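Local structure of blue-light-activated histidine kinase 2 (Erythrobacter litoralis HTCC2594, 4R39) at residues Arg29-Leu34 / Pro119-Gly124; Arg163-Asp168 / Gly209-Ile214. The protein senses blue light and, as a histidine kinase, uses ATP to phosphorylate a histidine, a signal involved in light-dependent virulence. All coordinates share one frame; numbering follows the deposited sequence.

Contact 1. Residues Arg29-Leu34 / Pro119-Gly124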
ATOM      1  N   ARG A  29      13.125  -8.588   7.817  1.00 43.22           N
ATOM      2  CA  ARG A  29      11.989  -9.387   8.291  1.00 41.50           C
ATOM      3  C   ARG A  29      11.099  -9.843   7.127  1.00 39.13           C
ATOM      4  O   ARG A  29      10.104 -10.529   7.350  1.00 41.00           O
ATOM      5  CB  ARG A  29      11.115  -8.619   9.302  1.00 42.96           C
ATOM      6  CG  ARG A  29      11.848  -7.850  10.407  1.00 45.61           C
ATOM      7  CD  ARG A  29      11.804  -8.527  11.790  1.00 48.41           C
ATOM      8  NE  ARG A  29      10.470  -8.949  12.233  1.00 52.63           N
ATOM      9  CZ  ARG A  29       9.727  -8.336  13.156  1.00 51.65           C
ATOM     10  NH1 ARG A  29      10.151  -7.230  13.760  1.00 52.98           N
ATOM     11  NH2 ARG A  29       8.539  -8.830  13.480  1.00 48.96           N
ATOM     12  N   VAL A  30      11.447  -9.465   5.895  1.00 31.85           N
ATOM     13  CA  VAL A  30      10.630  -9.809   4.719  1.00 32.86           C
ATOM     14  C   VAL A  30      11.460 -10.453   3.605  1.00 32.49           C
ATOM     15  O   VAL A  30      12.675 -10.578   3.731  1.00 34.96           O
ATOM     16  CB  VAL A  30       9.889  -8.573   4.169  1.00 32.67           C
ATOM     17  CG1 VAL A  30       8.951  -8.015   5.226  1.00 32.60           C
ATOM     18  CG2 VAL A  30      10.875  -7.506   3.717  1.00 33.11           C
ATOM     19  N   LYS A  31      10.802 -10.858   2.518  1.00 46.00           N
ATOM     20  CA  LYS A  31      11.451 -11.675   1.490  1.00 49.80           C
ATOM     21  C   LYS A  31      10.864 -11.516   0.084  1.00 54.04           C
ATOM     22  O   LYS A  31       9.835 -10.869  -0.105  1.00 54.29           O
ATOM     23  CB  LYS A  31      11.388 -13.150   1.893  1.00 52.68           C
ATOM     24  CG  LYS A  31      12.289 -13.504   3.062  1.00 53.29           C
ATOM     25  CD  LYS A  31      12.364 -15.004   3.280  1.00 59.80           C
ATOM     26  CE  LYS A  31      13.347 -15.350   4.389  1.00 64.10           C
ATOM     27  NZ  LYS A  31      14.753 -15.029   4.028  1.00 66.22           N
ATOM     28  N   ASN A  32      11.537 -12.130  -0.889  1.00 59.81           N
ATOM     29  CA  ASN A  32      11.102 -12.131  -2.287  1.00 59.73           C
ATOM     30  C   ASN A  32      10.954 -10.710  -2.847  1.00 55.61           C
ATOM     31  O   ASN A  32      11.728  -9.831  -2.478  1.00 51.34           O
ATOM     32  CB  ASN A  32       9.821 -12.960  -2.448  1.00 66.68           C
ATOM     33  CG  ASN A  32      10.058 -14.447  -2.237  1.00 73.04           C
ATOM     34  OD1 ASN A  32      11.086 -14.855  -1.690  1.00 73.10           O
ATOM     35  ND2 ASN A  32       9.109 -15.265  -2.680  1.00 74.59           N
ATOM     36  N   HIS A  33       9.984 -10.492  -3.737  1.00 46.50           N
ATOM     37  CA  HIS A  33       9.804  -9.188  -4.377  1.00 44.08           C
ATOM     38  C   HIS A  33       9.741  -8.060  -3.354  1.00 38.80           C
ATOM     39  O   HIS A  33      10.346  -7.011  -3.545  1.00 35.31           O
ATOM     40  CB  HIS A  33       8.529  -9.167  -5.229  1.00 47.44           C
ATOM     41  CG  HIS A  33       8.692  -9.762  -6.593  1.00 55.37           C
ATOM     42  ND1 HIS A  33       7.631  -9.940  -7.456  1.00 58.54           N
ATOM     43  CD2 HIS A  33       9.790 -10.208  -7.251  1.00 56.84           C
ATOM     44  CE1 HIS A  33       8.066 -10.474  -8.583  1.00 59.08           C
ATOM     45  NE2 HIS A  33       9.373 -10.648  -8.484  1.00 60.05           N
ATOM     46  N   LEU A  34       9.016  -8.286  -2.264  1.00 40.84           N
ATOM     47  CA  LEU A  34       8.852  -7.269  -1.230  1.00 37.37           C
ATOM     48  C   LEU A  34      10.203  -6.818  -0.674  1.00 33.00           C
ATOM     49  O   LEU A  34      10.471  -5.621  -0.590  1.00 29.90           O
ATOM     50  CB  LEU A  34       7.954  -7.797  -0.110  1.00 35.49           C
ATOM     51  CG  LEU A  34       7.684  -6.874   1.082  1.00 31.77           C
ATOM     52  CD1 LEU A  34       7.159  -5.510   0.652  1.00 27.99           C
ATOM     53  CD2 LEU A  34       6.696  -7.543   2.020  1.00 36.94           C
ATOM     54  N   PRO A 119       0.301 -11.012   9.636  1.00 20.54           N
ATOM     55  CA  PRO A 119       1.765 -11.095   9.703  1.00 20.29           C
ATOM     56  C   PRO A 119       2.429  -9.864   9.095  1.00 21.50           C
ATOM     57  O   PRO A 119       1.789  -9.144   8.330  1.00 23.04           O
ATOM     58  CB  PRO A 119       2.086 -12.340   8.869  1.00 21.86           C
ATOM     59  CG  PRO A 119       0.811 -13.120   8.825  1.00 24.57           C
ATOM     60  CD  PRO A 119      -0.274 -12.100   8.830  1.00 24.17           C
ATOM     61  N   VAL A 120       3.696  -9.633   9.428  1.00 22.87           N
ATOM     62  CA  VAL A 120       4.420  -8.466   8.932  1.00 26.38           C
ATOM     63  C   VAL A 120       4.421  -8.402   7.408  1.00 26.92           C
ATOM     64  O   VAL A 120       4.120  -7.362   6.827  1.00 24.65           O
ATOM     65  CB  VAL A 120       5.884  -8.456   9.416  1.00 28.96           C
ATOM     66  CG1 VAL A 120       6.622  -7.238   8.865  1.00 26.84           C
ATOM     67  CG2 VAL A 120       5.944  -8.466  10.934  1.00 29.50           C
ATOM     68  N   GLU A 121       4.774  -9.514   6.768  1.00 24.14           N
ATOM     69  CA  GLU A 121       4.853  -9.561   5.313  1.00 24.23           C
ATOM     70  C   GLU A 121       3.517  -9.226   4.673  1.00 26.04           C
ATOM     71  O   GLU A 121       3.460  -8.557   3.648  1.00 25.22           O
ATOM     72  CB  GLU A 121       5.299 -10.942   4.840  1.00 27.43           C
ATOM     73  CG  GLU A 121       6.803 -11.162   4.894  1.00 30.12           C
ATOM     74  CD  GLU A 121       7.295 -12.142   3.848  1.00 35.39           C
ATOM     75  OE1 GLU A 121       6.510 -12.501   2.942  1.00 35.98           O
ATOM     76  OE2 GLU A 121       8.476 -12.551   3.922  1.00 35.43           O
ATOM     77  N   THR A 122       2.440  -9.703   5.279  1.00 22.98           N
ATOM     78  CA  THR A 122       1.111  -9.470   4.744  1.00 20.68           C
ATOM     79  C   THR A 122       0.772  -7.986   4.818  1.00 20.24           C
ATOM     80  O   THR A 122       0.211  -7.420   3.878  1.00 18.98           O
ATOM     81  CB  THR A 122       0.060 -10.285   5.517  1.00 20.76           C
ATOM     82  OG1 THR A 122       0.409 -11.673   5.474  1.00 24.05           O
ATOM     83  CG2 THR A 122      -1.325 -10.096   4.914  1.00 20.13           C
ATOM     84  N   ALA A 123       1.119  -7.361   5.938  1.00 15.48           N
ATOM     85  CA  ALA A 123       0.800  -5.955   6.158  1.00 16.65           C
ATOM     86  C   ALA A 123       1.564  -5.088   5.170  1.00 19.26           C
ATOM     87  O   ALA A 123       0.986  -4.223   4.513  1.00 17.02           O
ATOM     88  CB  ALA A 123       1.134  -5.554   7.588  1.00 14.78           C
ATOM     89  N   GLY A 124       2.867  -5.329   5.071  1.00 20.56           N
ATOM     90  CA  GLY A 124       3.719  -4.588   4.160  1.00 21.78           C
ATOM     91  C   GLY A 124       3.231  -4.639   2.726  1.00 18.19           C
ATOM     92  O   GLY A 124       3.221  -3.623   2.036  1.00 17.95           O
TER

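Contact 2. Residues Arg163-Asp168 / Gly209-Ile214. With ANP (phosphoaminophosphonic acid-adenylate ester), chain F.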
ATOM      1  N   ARG A 163     -11.221  -8.282   1.957  1.00 15.44           N
ATOM      2  CA  ARG A 163     -11.450  -7.522   0.736  1.00 15.34           C
ATOM      3  C   ARG A 163     -11.071  -6.074   0.946  1.00 14.64           C
ATOM      4  O   ARG A 163     -11.610  -5.408   1.829  1.00 14.42           O
ATOM      5  CB  ARG A 163     -12.909  -7.595   0.301  1.00 15.90           C
ATOM      6  CG  ARG A 163     -13.200  -6.765  -0.935  1.00 16.01           C
ATOM      7  CD  ARG A 163     -14.525  -7.144  -1.554  1.00 17.07           C
ATOM      8  NE  ARG A 163     -14.544  -8.537  -1.986  1.00 18.64           N
ATOM      9  CZ  ARG A 163     -15.640  -9.191  -2.351  1.00 21.53           C
ATOM     10  NH1 ARG A 163     -16.817  -8.577  -2.333  1.00 22.62           N
ATOM     11  NH2 ARG A 163     -15.564 -10.459  -2.730  1.00 20.36           N
ATOM     12  N   VAL A 164     -10.138  -5.598   0.130  1.00 14.51           N
ATOM     13  CA  VAL A 164      -9.723  -4.202   0.159  1.00 14.02           C
ATOM     14  C   VAL A 164     -10.206  -3.516  -1.112  1.00 14.11           C
ATOM     15  O   VAL A 164      -9.924  -3.973  -2.216  1.00 14.64           O
ATOM     16  CB  VAL A 164      -8.196  -4.077   0.291  1.00 14.08           C
ATOM     17  CG1 VAL A 164      -7.779  -2.614   0.335  1.00 13.77           C
ATOM     18  CG2 VAL A 164      -7.717  -4.800   1.542  1.00 14.25           C
ATOM     19  N   THR A 165     -10.941  -2.420  -0.940  1.00 16.54           N
ATOM     20  CA  THR A 165     -11.524  -1.681  -2.054  1.00 15.05           C
ATOM     21  C   THR A 165     -11.074  -0.228  -2.046  1.00 16.02           C
ATOM     22  O   THR A 165     -10.990   0.395  -0.989  1.00 16.37           O
ATOM     23  CB  THR A 165     -13.068  -1.693  -1.981  1.00 17.09           C
ATOM     24  OG1 THR A 165     -13.540  -3.043  -2.012  1.00 20.20           O
ATOM     25  CG2 THR A 165     -13.691  -0.914  -3.149  1.00 17.17           C
ATOM     26  N   VAL A 166     -10.791   0.303  -3.232  1.00 13.89           N
ATOM     27  CA  VAL A 166     -10.597   1.740  -3.409  1.00 13.68           C
ATOM     28  C   VAL A 166     -11.498   2.211  -4.545  1.00 14.22           C
ATOM     29  O   VAL A 166     -11.406   1.718  -5.662  1.00 14.91           O
ATOM     30  CB  VAL A 166      -9.124   2.093  -3.681  1.00 13.73           C
ATOM     31  CG1 VAL A 166      -8.973   3.580  -4.000  1.00 13.71           C
ATOM     32  CG2 VAL A 166      -8.269   1.717  -2.476  1.00 13.48           C
ATOM     33  N   GLU A 167     -12.365   3.169  -4.235  1.00 26.56           N
ATOM     34  CA  GLU A 167     -13.457   3.583  -5.110  1.00 27.53           C
ATOM     35  C   GLU A 167     -13.351   5.068  -5.472  1.00 30.28           C
ATOM     36  O   GLU A 167     -13.200   5.895  -4.585  1.00 30.24           O
ATOM     37  CB  GLU A 167     -14.779   3.369  -4.367  1.00 29.04           C
ATOM     38  CG  GLU A 167     -15.626   2.185  -4.813  1.00 36.14           C
ATOM     39  CD  GLU A 167     -17.034   2.228  -4.232  1.00 44.08           C
ATOM     40  OE1 GLU A 167     -17.419   3.285  -3.682  1.00 42.19           O
ATOM     41  OE2 GLU A 167     -17.756   1.209  -4.328  1.00 46.76           O
ATOM     42  N   ASP A 168     -13.442   5.401  -6.759  1.00 20.26           N
ATOM     43  CA  ASP A 168     -13.556   6.795  -7.213  1.00 22.93           C
ATOM     44  C   ASP A 168     -14.922   7.055  -7.806  1.00 24.07           C
ATOM     45  O   ASP A 168     -15.582   6.131  -8.271  1.00 22.79           O
ATOM     46  CB  ASP A 168     -12.608   7.093  -8.372  1.00 28.94           C
ATOM     47  CG  ASP A 168     -11.179   6.941  -8.011  1.00 26.08           C
ATOM     48  OD1 ASP A 168     -10.823   7.341  -6.890  1.00 32.99           O
ATOM     49  OD2 ASP A 168     -10.417   6.432  -8.860  1.00 22.25           O
ATOM     50  N   GLY A 209     -16.103   6.536 -12.736  1.00 20.30           N
ATOM     51  CA  GLY A 209     -14.942   6.335 -11.885  1.00 19.32           C
ATOM     52  C   GLY A 209     -14.201   5.017 -12.035  1.00 19.11           C
ATOM     53  O   GLY A 209     -14.466   4.218 -12.933  1.00 19.81           O
ATOM     54  N   THR A 210     -13.259   4.809 -11.119  1.00 22.05           N
ATOM     55  CA  THR A 210     -12.451   3.599 -11.049  1.00 21.06           C
ATOM     56  C   THR A 210     -12.730   2.849  -9.747  1.00 20.09           C
ATOM     57  O   THR A 210     -12.624   3.422  -8.664  1.00 19.10           O
ATOM     58  CB  THR A 210     -10.957   3.954 -11.056  1.00 18.83           C
ATOM     59  OG1 THR A 210     -10.682   4.852 -12.139  1.00 23.28           O
ATOM     60  CG2 THR A 210     -10.100   2.707 -11.186  1.00 18.17           C
ATOM     61  N   ILE A 211     -13.076   1.572  -9.852  1.00 17.40           N
ATOM     62  CA  ILE A 211     -13.220   0.719  -8.677  1.00 16.79           C
ATOM     63  C   ILE A 211     -12.201  -0.404  -8.707  1.00 17.19           C
ATOM     64  O   ILE A 211     -12.200  -1.221  -9.623  1.00 21.29           O
ATOM     65  CB  ILE A 211     -14.613   0.087  -8.593  1.00 18.00           C
ATOM     66  CG1 ILE A 211     -15.686   1.179  -8.604  1.00 17.16           C
ATOM     67  CG2 ILE A 211     -14.714  -0.789  -7.341  1.00 16.60           C
ATOM     68  CD1 ILE A 211     -17.099   0.643  -8.560  1.00 18.67           C
ATOM     69  N   VAL A 212     -11.352  -0.447  -7.686  1.00 16.22           N
ATOM     70  CA  VAL A 212     -10.357  -1.502  -7.543  1.00 16.32           C
ATOM     71  C   VAL A 212     -10.703  -2.381  -6.348  1.00 16.03           C
ATOM     72  O   VAL A 212     -10.979  -1.876  -5.264  1.00 15.45           O
ATOM     73  CB  VAL A 212      -8.956  -0.917  -7.334  1.00 16.02           C
ATOM     74  CG1 VAL A 212      -7.915  -2.026  -7.299  1.00 16.28           C
ATOM     75  CG2 VAL A 212      -8.640   0.087  -8.432  1.00 16.37           C
ATOM     76  N   ASN A 213     -10.686  -3.694  -6.560  1.00 16.74           N
ATOM     77  CA  ASN A 213     -10.972  -4.661  -5.507  1.00 16.71           C
ATOM     78  C   ASN A 213      -9.907  -5.731  -5.438  1.00 17.11           C
ATOM     79  O   ASN A 213      -9.635  -6.402  -6.428  1.00 19.54           O
ATOM     80  CB  ASN A 213     -12.321  -5.331  -5.746  1.00 17.24           C
ATOM     81  CG  ASN A 213     -13.478  -4.465  -5.323  1.00 17.74           C
ATOM     82  OD1 ASN A 213     -13.762  -4.328  -4.133  1.00 22.08           O
ATOM     83  ND2 ASN A 213     -14.167  -3.879  -6.294  1.00 19.50           N
ATOM     84  N   ILE A 214      -9.307  -5.883  -4.264  1.00 16.59           N
ATOM     85  CA  ILE A 214      -8.337  -6.942  -4.027  1.00 17.08           C
ATOM     86  C   ILE A 214      -8.914  -7.897  -3.000  1.00 17.34           C
ATOM     87  O   ILE A 214      -9.226  -7.491  -1.885  1.00 19.08           O
ATOM     88  CB  ILE A 214      -6.993  -6.404  -3.510  1.00 16.68           C
ATOM     89  CG1 ILE A 214      -6.439  -5.336  -4.455  1.00 17.63           C
ATOM     90  CG2 ILE A 214      -5.981  -7.532  -3.393  1.00 17.36           C
ATOM     91  CD1 ILE A 214      -6.970  -3.944  -4.201  1.00 18.41           C
TER
HETATM   92  PG  ANP F 402       3.665   6.114 -10.131  1.00 19.58           P
HETATM   93  O1G ANP F 402       4.910   5.309 -10.299  1.00 14.88           O
HETATM   94  O2G ANP F 402       2.482   5.179  -9.681  1.00  5.29           O
HETATM   95  O3G ANP F 402       3.909   7.202  -9.012  1.00 10.89           O
HETATM   96  PB  ANP F 402       1.738   6.475 -12.145  1.00  9.76           P
HETATM   97  O1B ANP F 402       1.376   7.377 -13.277  1.00 19.96           O
HETATM   98  O2B ANP F 402       0.694   6.677 -11.002  1.00  6.30           O
HETATM   99  N3B ANP F 402       3.282   6.860 -11.604  1.00 12.41           N
HETATM  100  PA  ANP F 402       0.557   3.989 -12.303  1.00 16.03           P
HETATM  101  O1A ANP F 402       0.292   3.936 -10.849  1.00 16.50           O
HETATM  102  O2A ANP F 402       0.937   2.637 -12.914  1.00 10.05           O
HETATM  103  O3A ANP F 402       1.746   4.992 -12.642  1.00 15.11           O
HETATM  104  O5' ANP F 402      -0.706   4.584 -13.028  1.00 16.88           O
HETATM  105  C5' ANP F 402      -0.887   4.350 -14.433  1.00 14.26           C
HETATM  106  C4' ANP F 402      -1.753   5.432 -15.026  1.00  3.78           C
HETATM  107  O4' ANP F 402      -3.141   5.056 -14.907  1.00 10.32           O
HETATM  108  C3' ANP F 402      -1.664   6.808 -14.376  1.00  9.84           C
HETATM  109  O3' ANP F 402      -0.580   7.556 -14.916  1.00 24.62           O
HETATM  110  C2' ANP F 402      -3.012   7.427 -14.737  1.00 18.27           C
HETATM  111  O2' ANP F 402      -2.981   8.018 -16.030  1.00 27.28           O
HETATM  112  C1' ANP F 402      -3.946   6.208 -14.726  1.00 15.96           C
HETATM  113  N9  ANP F 402      -4.709   6.035 -13.495  1.00 20.31           N
HETATM  114  C8  ANP F 402      -4.375   5.255 -12.417  1.00 12.57           C
HETATM  115  N7  ANP F 402      -5.258   5.274 -11.450  1.00 13.34           N
HETATM  116  C5  ANP F 402      -6.244   6.129 -11.923  1.00 13.91           C
HETATM  117  C6  ANP F 402      -7.461   6.572 -11.370  1.00 15.49           C
HETATM  118  N6  ANP F 402      -7.908   6.203 -10.167  1.00 22.58           N
HETATM  119  N1  ANP F 402      -8.213   7.419 -12.106  1.00 17.25           N
HETATM  120  C2  ANP F 402      -7.770   7.791 -13.312  1.00 16.09           C
HETATM  121  N3  ANP F 402      -6.643   7.438 -13.935  1.00 17.65           N
HETATM  122  C4  ANP F 402      -5.920   6.600 -13.183  1.00 17.24           C
HETATM  123  O   HOH W   1      -9.996   4.062  -7.427  1.00 12.21           O
HETATM  124  O   HOH W   2     -10.958   7.571 -11.920  1.00 18.12           O

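Contact 1. Residues Arg29-Leu34 / Pro119-Gly124
V30 and E121 meet where the break between the first two helices of the histidine-bearing region rests on the N-terminal end of helix 120-140, in the ATP-binding domain. H28, the predicted phosphohistidine, lies at the start of this break, next to R29. V30 CG1 lies 3.8 Å from E121 CG, so the methylene part of the acid packs on the valine. E121 CG stands anti to its own carbonyl carbon (chi1 -82°), and the extended chain beyond it carries OE2 past V30 CA. OE2 stops 3.2 Å from K31 N, at a poor angle for a hydrogen bond. The carboxylate instead pairs with R125 through OE1 and with R229 through OE2. The two arginines probably offset its charge and that of E228, whose carboxylate lies close to OE1. L34 points at the other helix, with CD2 3.8 Å from E121 O. R29 crosses V120 at about a right angle, with NH2 3.7 Å from V120 CG2. The contact thus joins the loop leading into helix 32-48, together with L34 of that helix, to the first turn of helix 120-140. M72 of helix 58-75 touches R29 and V120, and I225 of helix 221-227 touches E121.

Contact 2. Residues Arg163-Asp168 / Gly209-Ile214
D168 and T210 lie side by side and point the same way, beside the adenine of the bound ATP analogue ANP. D168 CG is anti to its carbonyl carbon (chi1 -62°), which places OD2 3.4 Å from T210 CB. OD2 accepts a hydrogen bond of 2.8 Å from ANP N6, with an angle of 154° at the hydrogen. A water joins the two side chains: it is 2.7 Å from T210 OG1 and makes a weak bond to D168 OD2. A second water, with more acceptors in reach than protons to give, lies 3.0 Å from T210 O and is weakly bonded to D168 OD2. T210 O also takes the backbone N-H of D168 at 2.9 Å, from a donor tilted out of the carbonyl plane.

Further along, the strands run antiparallel. V164 pairs with I214 and V166 with V212 as hydrogen-bonded pairs. Their side chains share one face of the sheet, where V130 and V133 of helix 120-140 pack on the valines. The opposite face carries two non-hydrogen-bonded pairs. In one, E167 runs alongside I211, with CG 3.9 Å from I211 CG1; its carboxylate goes on to R153. In the other, T165 and N213 lie parallel, and T165 OG1 is modelled as a donor to N213 OD1, but so close that the details are doubtful. R163 CD lies 3.9 Å from N213 OD1, while its guanidinium pairs with D215.

This is the Bergerat fold of GHKL ATPases. D168 opens the DxGxG sequence of the G1 box and reads the adenine amino group, as in its relatives.

This chain is the C-terminal histidine kinase part, without the N-terminal light-sensing LOV domain. From the N terminus it passes 29-34, in the histidine-bearing helical region, then helices 32-48, 58-75 and 87-102 and strand 107-113 before 119-124 closes contact 1. Contact 2 opens at strand 161-168 and is closed by 209-214 after helix 185-196 and strand 200-204. The two loops follow in series and neither nest nor cross. Helix 120-140 links them. Its first turn is in contact 1; later turns pack under the strands of contact 2. Their centres lie about 22 Å apart, on opposite sides of the chain's centre. Contact 1 ties the two domains together; contact 2 is internal to the ATP-binding domain.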